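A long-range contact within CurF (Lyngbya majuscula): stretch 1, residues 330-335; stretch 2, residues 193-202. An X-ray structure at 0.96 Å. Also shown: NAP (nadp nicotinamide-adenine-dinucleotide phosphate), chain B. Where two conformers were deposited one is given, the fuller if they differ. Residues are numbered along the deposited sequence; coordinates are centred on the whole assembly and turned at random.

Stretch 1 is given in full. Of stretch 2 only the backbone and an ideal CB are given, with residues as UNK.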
ATOM      1  N   HIS A 330      13.287   6.149   7.457  1.00  9.13           N
ATOM      2  CA  HIS A 330      14.427   6.880   6.887  1.00 10.61           C
ATOM      3  C   HIS A 330      14.479   6.807   5.367  1.00 10.50           C
ATOM      4  O   HIS A 330      15.372   7.374   4.758  1.00 12.11           O
ATOM      5  CB  HIS A 330      15.734   6.368   7.500  1.00 11.80           C
ATOM      6  CG  HIS A 330      15.876   6.647   8.957  1.00 13.46           C
ATOM      7  ND1 HIS A 330      15.364   7.775   9.561  1.00 16.75           N
ATOM      8  CD2 HIS A 330      16.452   5.920   9.936  1.00 17.11           C
ATOM      9  CE1 HIS A 330      15.612   7.723  10.855  1.00 16.91           C
ATOM     10  NE2 HIS A 330      16.287   6.617  11.103  1.00 19.57           N
ATOM     11  N   SER A 331      13.499   6.122   4.774  1.00  9.92           N
ATOM     12  CA  SER A 331      13.303   6.059   3.350  1.00 10.52           C
ATOM     13  C   SER A 331      14.514   5.557   2.612  1.00 10.22           C
ATOM     14  O   SER A 331      14.976   6.172   1.645  1.00 11.99           O
ATOM     15  CB  SER A 331      12.864   7.396   2.809  1.00 11.88           C
ATOM     16  OG  SER A 331      12.069   7.146   1.685  1.00 14.29           O
ATOM     17  N   LYS A 332      15.051   4.444   3.094  1.00  9.81           N
ATOM     18  CA  LYS A 332      16.256   3.840   2.556  1.00 10.78           C
ATOM     19  C   LYS A 332      16.003   2.892   1.403  1.00 11.13           C
ATOM     20  O   LYS A 332      16.933   2.251   0.917  1.00 15.32           O
ATOM     21  CB  LYS A 332      16.995   3.087   3.681  1.00 11.32           C
ATOM     22  CG  LYS A 332      17.457   3.964   4.810  1.00 13.46           C
ATOM     23  CD  LYS A 332      18.174   3.126   5.855  1.00 17.16           C
ATOM     24  CE  LYS A 332      18.883   3.952   6.886  1.00 22.40           C
ATOM     25  NZ  LYS A 332      19.737   3.098   7.759  1.00 25.85           N
ATOM     26  N   HIS A 333      14.749   2.810   0.977  1.00 10.02           N
ATOM     27  CA  HIS A 333      14.270   1.702   0.151  1.00  8.76           C
ATOM     28  C   HIS A 333      13.890   2.088  -1.277  1.00  7.45           C
ATOM     29  O   HIS A 333      13.666   3.229  -1.629  1.00  8.96           O
ATOM     30  CB  HIS A 333      13.022   1.131   0.832  1.00  8.83           C
ATOM     31  CG  HIS A 333      11.890   2.089   0.853  1.00  8.96           C
ATOM     32  ND1 HIS A 333      12.017   3.386   1.327  1.00 10.57           N
ATOM     33  CD2 HIS A 333      10.623   1.960   0.391  1.00  8.33           C
ATOM     34  CE1 HIS A 333      10.861   4.000   1.144  1.00 10.52           C
ATOM     35  NE2 HIS A 333       9.997   3.157   0.589  1.00  9.18           N
ATOM     36  N   ILE A 334      13.778   1.033  -2.093  1.00  7.02           N
ATOM     37  CA  ILE A 334      13.024   1.049  -3.342  1.00  6.44           C
ATOM     38  C   ILE A 334      12.011  -0.097  -3.231  1.00  6.02           C
ATOM     39  O   ILE A 334      12.419  -1.250  -3.006  1.00  7.73           O
ATOM     40  CB  ILE A 334      13.911   0.796  -4.577  1.00  8.45           C
ATOM     41  CG1 ILE A 334      15.077   1.782  -4.653  1.00 10.36           C
ATOM     42  CG2 ILE A 334      13.060   0.757  -5.844  1.00  9.23           C
ATOM     43  CD1 ILE A 334      14.658   3.162  -5.043  1.00 11.12           C
ATOM     44  N   GLY A 335      10.725   0.190  -3.379  1.00  5.31           N
ATOM     45  CA  GLY A 335       9.726  -0.891  -3.335  1.00  5.51           C
ATOM     46  C   GLY A 335       9.224  -1.160  -1.930  1.00  5.09           C
ATOM     47  O   GLY A 335       8.703  -0.241  -1.265  1.00  6.76           O
ATOM     48  N   UNK A 193      18.940  10.955  -4.782  1.00  7.28           N
ATOM     49  CA  UNK A 193      19.809   9.807  -4.837  1.00  8.08           C
ATOM     50  C   UNK A 193      19.122   8.546  -5.378  1.00  7.58           C
ATOM     51  O   UNK A 193      19.798   7.538  -5.574  1.00  9.55           O
ATOM     52  CB  UNK A 193      20.368   9.533  -3.439  1.00  8.08           C
ATOM     53  N   UNK A 194      17.805   8.603  -5.590  1.00  6.73           N
ATOM     54  CA  UNK A 194      17.053   7.504  -6.191  1.00  6.55           C
ATOM     55  C   UNK A 194      16.720   7.734  -7.653  1.00  6.67           C
ATOM     56  O   UNK A 194      16.229   6.811  -8.316  1.00  7.33           O
ATOM     57  CB  UNK A 194      15.758   7.274  -5.409  1.00  6.55           C
ATOM     58  N   UNK A 195      16.998   8.929  -8.181  1.00  6.94           N
ATOM     59  CA  UNK A 195      16.650   9.227  -9.577  1.00  7.27           C
ATOM     60  C   UNK A 195      17.304   8.248 -10.536  1.00  7.82           C
ATOM     61  O   UNK A 195      16.649   7.717 -11.436  1.00  8.27           O
ATOM     62  CB  UNK A 195      17.063  10.656  -9.937  1.00  7.27           C
ATOM     63  N   UNK A 196      18.602   7.999 -10.363  1.00  9.50           N
ATOM     64  CA  UNK A 196      19.323   7.111 -11.251  1.00 11.74           C
ATOM     65  C   UNK A 196      18.733   5.709 -11.236  1.00 11.66           C
ATOM     66  O   UNK A 196      18.732   5.013 -12.273  1.00 12.08           O
ATOM     67  CB  UNK A 196      20.803   7.065 -10.864  1.00 11.74           C
ATOM     68  N   UNK A 197      18.267   5.279 -10.071  1.00 11.87           N
ATOM     69  CA  UNK A 197      17.686   3.960  -9.926  1.00 12.37           C
ATOM     70  C   UNK A 197      16.413   3.849 -10.788  1.00 10.55           C
ATOM     71  O   UNK A 197      16.204   2.865 -11.502  1.00 11.87           O
ATOM     72  CB  UNK A 197      17.376   3.674  -8.455  1.00 12.37           C
ATOM     73  N   UNK A 198      15.566   4.874 -10.743  1.00  8.90           N
ATOM     74  CA  UNK A 198      14.328   4.855 -11.515  1.00  8.71           C
ATOM     75  C   UNK A 198      14.613   4.976 -13.034  1.00  8.79           C
ATOM     76  O   UNK A 198      13.933   4.355 -13.862  1.00 10.22           O
ATOM     77  CB  UNK A 198      13.411   5.989 -11.054  1.00  8.71           C
ATOM     78  N   UNK A 199      15.619   5.749 -13.425  1.00  8.73           N
ATOM     79  CA  UNK A 199      15.991   5.799 -14.841  0.54  9.94           C
ATOM     80  C   UNK A 199      16.449   4.406 -15.305  1.00 12.11           C
ATOM     81  O   UNK A 199      16.086   3.980 -16.416  1.00 14.72           O
ATOM     82  CB  UNK A 199      17.093   6.835 -15.074  0.54  9.94           C
ATOM     83  N   UNK A 200      17.190   3.678 -14.461  1.00 13.15           N
ATOM     84  CA  UNK A 200      17.643   2.331 -14.816  1.00 16.61           C
ATOM     85  C   UNK A 200      16.470   1.359 -14.959  1.00 16.10           C
ATOM     86  O   UNK A 200      16.535   0.390 -15.732  1.00 19.65           O
ATOM     87  CB  UNK A 200      18.623   1.811 -13.763  1.00 16.61           C
ATOM     88  N   UNK A 201      15.389   1.597 -14.223  1.00 14.56           N
ATOM     89  CA  UNK A 201      14.183   0.789 -14.376  1.00 15.14           C
ATOM     90  C   UNK A 201      13.455   1.073 -15.684  1.00 16.92           C
ATOM     91  O   UNK A 201      12.517   0.357 -16.034  1.00 23.84           O
ATOM     92  CB  UNK A 201      13.238   1.034 -13.198  1.00 15.14           C
ATOM     93  N   UNK A 202      13.894   2.100 -16.407  1.00 15.58           N
ATOM     94  CA  UNK A 202      13.362   2.399 -17.744  1.00 17.83           C
ATOM     95  C   UNK A 202      12.470   3.629 -17.828  1.00 15.49           C
ATOM     96  O   UNK A 202      11.902   3.891 -18.899  1.00 20.95           O
ATOM     97  CB  UNK A 202      12.570   1.192 -18.250  1.00 17.83           C
TER
HETATM   98  PA  NAP B 401       6.354   4.430   0.520  0.91  5.73           P
HETATM   99  O1A NAP B 401       7.161   3.197   0.300  0.91  5.89           O
HETATM  100  O2A NAP B 401       5.846   5.185  -0.653  0.91  7.21           O
HETATM  101  O5B NAP B 401       7.209   5.379   1.479  0.91  6.09           O
HETATM  102  C5B NAP B 401       6.890   6.770   1.625  0.91  6.88           C
HETATM  103  C4B NAP B 401       7.318   7.600   0.434  0.91  6.87           C
HETATM  104  O4B NAP B 401       7.132   8.959   0.755  0.91  8.01           O
HETATM  105  C3B NAP B 401       8.750   7.410   0.032  0.91  7.47           C
HETATM  106  O3B NAP B 401       8.772   6.841  -1.279  0.91  8.85           O
HETATM  107  C2B NAP B 401       9.373   8.819   0.054  0.91  6.26           C
HETATM  108  O2B NAP B 401      10.126   9.220  -1.055  0.91  6.50           O
HETATM  109  C1B NAP B 401       8.158   9.725   0.088  0.91  6.89           C
HETATM  110  N9A NAP B 401       8.325  10.934   0.884  0.91  7.20           N
HETATM  111  C8A NAP B 401       8.138  11.064   2.243  0.91  9.94           C
HETATM  112  N7A NAP B 401       8.378  12.336   2.636  0.91 11.23           N
HETATM  113  C5A NAP B 401       8.705  13.018   1.529  0.91  8.87           C
HETATM  114  C6A NAP B 401       9.060  14.371   1.250  0.91 10.50           C
HETATM  115  N6A NAP B 401       9.110  15.274   2.251  0.91 14.12           N
HETATM  116  N1A NAP B 401       9.326  14.711  -0.004  0.91 10.48           N
HETATM  117  C2A NAP B 401       9.266  13.789  -0.972  0.91  8.65           C
HETATM  118  N3A NAP B 401       8.945  12.499  -0.836  0.91  6.87           N
HETATM  119  C4A NAP B 401       8.688  12.122   0.406  0.91  6.92           C
HETATM  120  O3  NAP B 401       5.102   4.093   1.475  0.91  5.81           O
HETATM  121  PN  NAP B 401       3.715   3.375   1.122  0.91  5.26           P
HETATM  122  O1N NAP B 401       3.371   2.503   2.267  0.91  5.57           O
HETATM  123  O2N NAP B 401       3.762   2.778  -0.254  0.91  6.92           O
HETATM  124  O5D NAP B 401       2.731   4.592   1.157  0.91  7.01           O
HETATM  125  C5D NAP B 401       2.857   5.620   0.147  0.91  8.65           C
HETATM  126  C4D NAP B 401       2.078   6.884   0.592  0.91  8.42           C
HETATM  127  O4D NAP B 401       0.720   6.672   0.305  0.91  9.49           O
HETATM  128  C3D NAP B 401       2.137   7.179   2.095  0.91  9.11           C
HETATM  129  O3D NAP B 401       1.982   8.593   2.272  0.91 12.73           O
HETATM  130  C2D NAP B 401       0.962   6.407   2.639  0.91  9.79           C
HETATM  131  O2D NAP B 401       0.507   6.981   3.868  0.91 14.82           O
HETATM  132  C1D NAP B 401      -0.037   6.539   1.520  0.91  8.87           C
HETATM  133  N1N NAP B 401      -0.987   5.442   1.232  0.91  8.67           N
HETATM  134  C2N NAP B 401      -2.313   5.705   1.182  0.91  8.23           C
HETATM  135  C3N NAP B 401      -3.256   4.721   0.901  0.91  8.37           C
HETATM  136  C7N NAP B 401      -4.705   5.066   0.856  0.91  8.67           C
HETATM  137  O7N NAP B 401      -5.459   4.118   0.810  0.91 11.10           O
HETATM  138  N7N NAP B 401      -5.075   6.375   0.858  0.91  9.26           N
HETATM  139  C4N NAP B 401      -2.819   3.414   0.661  0.91  9.36           C
HETATM  140  C5N NAP B 401      -1.453   3.169   0.715  0.91  9.48           C
HETATM  141  C6N NAP B 401      -0.543   4.195   0.999  0.91  9.50           C
HETATM  142  P2B NAP B 401      11.613   8.722  -1.366  0.91  6.51           P
HETATM  143  O1X NAP B 401      11.510   7.245  -1.723  0.91  6.19           O
HETATM  144  O2X NAP B 401      12.012   9.589  -2.526  0.91  6.96           O
HETATM  145  O3X NAP B 401      12.424   8.949  -0.113  0.91  7.91           O

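Stretch 1 meets the second segment mainly near its N-terminal end, and the nearest pair of CA atoms is that of Ile334 and position 194, 8.1 Å apart. That spacing leaves room for side chains between them, and the visible CB directions indicate which positions can fill it.

At position 193 the CB points sideways and nothing of stretch 1 lies within 5.5 Å of it, so stretch 1 sets little restriction and many residues would fit. The deposited residue is His193, with chi1 p; its end comes nearer to stretch 1 than its CB direction suggests but forms no close contact.

At position 194 the CB points toward stretch 1 and sits 4.3 Å from Ile334 CD1, which favours an aliphatic start to the side chain. Farther out, the carbonyl oxygens of Ser331 and His333 and the phosphate on the NADP ribose present a cluster of acceptors. A long side chain ending in a donor is called for, preferably a positive one; lysine or arginine could be considered, and a short or acidic residue would suit poorly. The residue is Lys194, nearly extended beyond an m chi1. Its CD packs 3.9 Å from Ile334 CD1, while NZ donates to His333 O at 2.8 Å, to Ser331 O at 2.9 Å and to NAP O1X at 2.7 Å. The ammonium thus ties the loop to the cofactor. Stretch 1 contributes to the same site: Ser331 OG donates to NAP O3X at 2.6 Å, and His333 NE2 to NAP O1A at 2.9 Å.

Positions 195 and 196 have helical backbone angles and lie out of reach of stretch 1, so any helix-compatible residue would do. They are Ile195 and Ser196.

At position 197 the CB points toward stretch 1 and is 4.4 Å from Ile334 CD1. A small or medium apolar residue such as alanine, valine or isoleucine would suit this methyl surface. Val197, with chi1 t, places CG1 4.0 Å from Ile334 CD1.

The CB of position 198 points sideways, with nothing of stretch 1 within 5.5 Å, so only a longer side chain could reach back to the isoleucine; leucine or methionine would serve. Leu198 does so, bringing CD1 to 4.3 Å from Ile334 CD1, so that this one methyl meets Lys194, Val197 and Leu198.

Positions 199 and 200 are again helical and out of reach, open to many polar residues. Arg199 and Glu200 occupy them.

Position 201 directs its CB toward stretch 1 across a wider gap, where a long side chain, polar or aliphatic, could graze Ile334. Gln201 does this with NE2 4.3 Å from Ile334 CG2; both ends of its amide are hydrogen-bonded elsewhere in the structure.

At position 202, phi is 108° and psi 7°, and a CB would be jammed against the preceding carbonyl oxygen, so the backbone alone calls for glycine. Gly202 closes the helix in a Schellman motif, its N donating to Arg199 O at 2.9 Å.

Stretch 2 (193-202) HKISVLREQG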
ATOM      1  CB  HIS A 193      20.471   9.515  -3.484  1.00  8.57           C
ATOM      2  CG  HIS A 193      19.555   8.935  -2.468  1.00  9.55           C
ATOM      3  ND1 HIS A 193      18.597   9.674  -1.822  1.00 12.95           N
ATOM      4  CD2 HIS A 193      19.474   7.677  -1.976  1.00 12.18           C
ATOM      5  CE1 HIS A 193      17.966   8.889  -0.968  1.00 13.17           C
ATOM      6  NE2 HIS A 193      18.479   7.676  -1.045  1.00 15.12           N
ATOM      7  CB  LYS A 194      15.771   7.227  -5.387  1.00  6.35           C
ATOM      8  CG  LYS A 194      16.030   6.915  -3.923  1.00  6.68           C
ATOM      9  CD  LYS A 194      14.753   6.548  -3.174  1.00  6.32           C
ATOM     10  CE  LYS A 194      14.987   6.434  -1.679  1.00  7.02           C
ATOM     11  NZ  LYS A 194      13.782   5.917  -0.965  1.00  7.11           N
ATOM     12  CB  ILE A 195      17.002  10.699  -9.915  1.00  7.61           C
ATOM     13  CG1 ILE A 195      16.024  11.633  -9.174  1.00  7.32           C
ATOM     14  CG2 ILE A 195      16.972  10.926 -11.427  1.00  8.72           C
ATOM     15  CD1 ILE A 195      16.317  13.118  -9.317  1.00  8.92           C
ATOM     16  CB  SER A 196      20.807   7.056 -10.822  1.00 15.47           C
ATOM     17  OG  SER A 196      20.949   6.536  -9.494  1.00 24.93           O
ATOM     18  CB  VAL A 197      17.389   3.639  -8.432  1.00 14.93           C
ATOM     19  CG1 VAL A 197      16.727   2.276  -8.293  1.00 16.34           C
ATOM     20  CG2 VAL A 197      18.660   3.710  -7.592  1.00 18.00           C
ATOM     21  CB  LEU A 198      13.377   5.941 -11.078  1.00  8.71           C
ATOM     22  CG  LEU A 198      12.508   5.520  -9.890  1.00 14.19           C
ATOM     23  CD1 LEU A 198      13.141   4.802  -8.718  1.00 16.76           C
ATOM     24  CD2 LEU A 198      11.637   6.645  -9.467  1.00 13.44           C
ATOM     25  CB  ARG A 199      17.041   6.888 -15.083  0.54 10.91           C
ATOM     26  CG  ARG A 199      16.507   8.300 -14.875  0.54  9.70           C
ATOM     27  CD  ARG A 199      17.568   9.378 -15.114  0.54 11.45           C
ATOM     28  NE  ARG A 199      16.996  10.714 -14.922  0.54 12.91           N
ATOM     29  CZ  ARG A 199      17.665  11.799 -14.538  0.54 12.06           C
ATOM     30  NH1 ARG A 199      18.964  11.751 -14.287  0.54 13.14           N
ATOM     31  NH2 ARG A 199      17.010  12.930 -14.343  0.54 13.80           N
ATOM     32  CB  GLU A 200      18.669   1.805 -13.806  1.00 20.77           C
ATOM     33  CG  GLU A 200      19.992   2.550 -13.852  1.00 27.50           C
ATOM     34  CD  GLU A 200      21.122   1.824 -13.154  1.00 39.59           C
ATOM     35  OE1 GLU A 200      20.927   0.659 -12.732  1.00 53.74           O
ATOM     36  OE2 GLU A 200      22.214   2.428 -13.029  1.00 54.77           O
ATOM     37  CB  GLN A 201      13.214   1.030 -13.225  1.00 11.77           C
ATOM     38  CG  GLN A 201      13.702   0.539 -11.868  1.00 11.45           C
ATOM     39  CD  GLN A 201      12.595   0.678 -10.836  1.00 10.74           C
ATOM     40  OE1 GLN A 201      11.878   1.625 -10.847  1.00 13.19           O
ATOM     41  NE2 GLN A 201      12.451  -0.271  -9.962  1.00 13.80           N
TER
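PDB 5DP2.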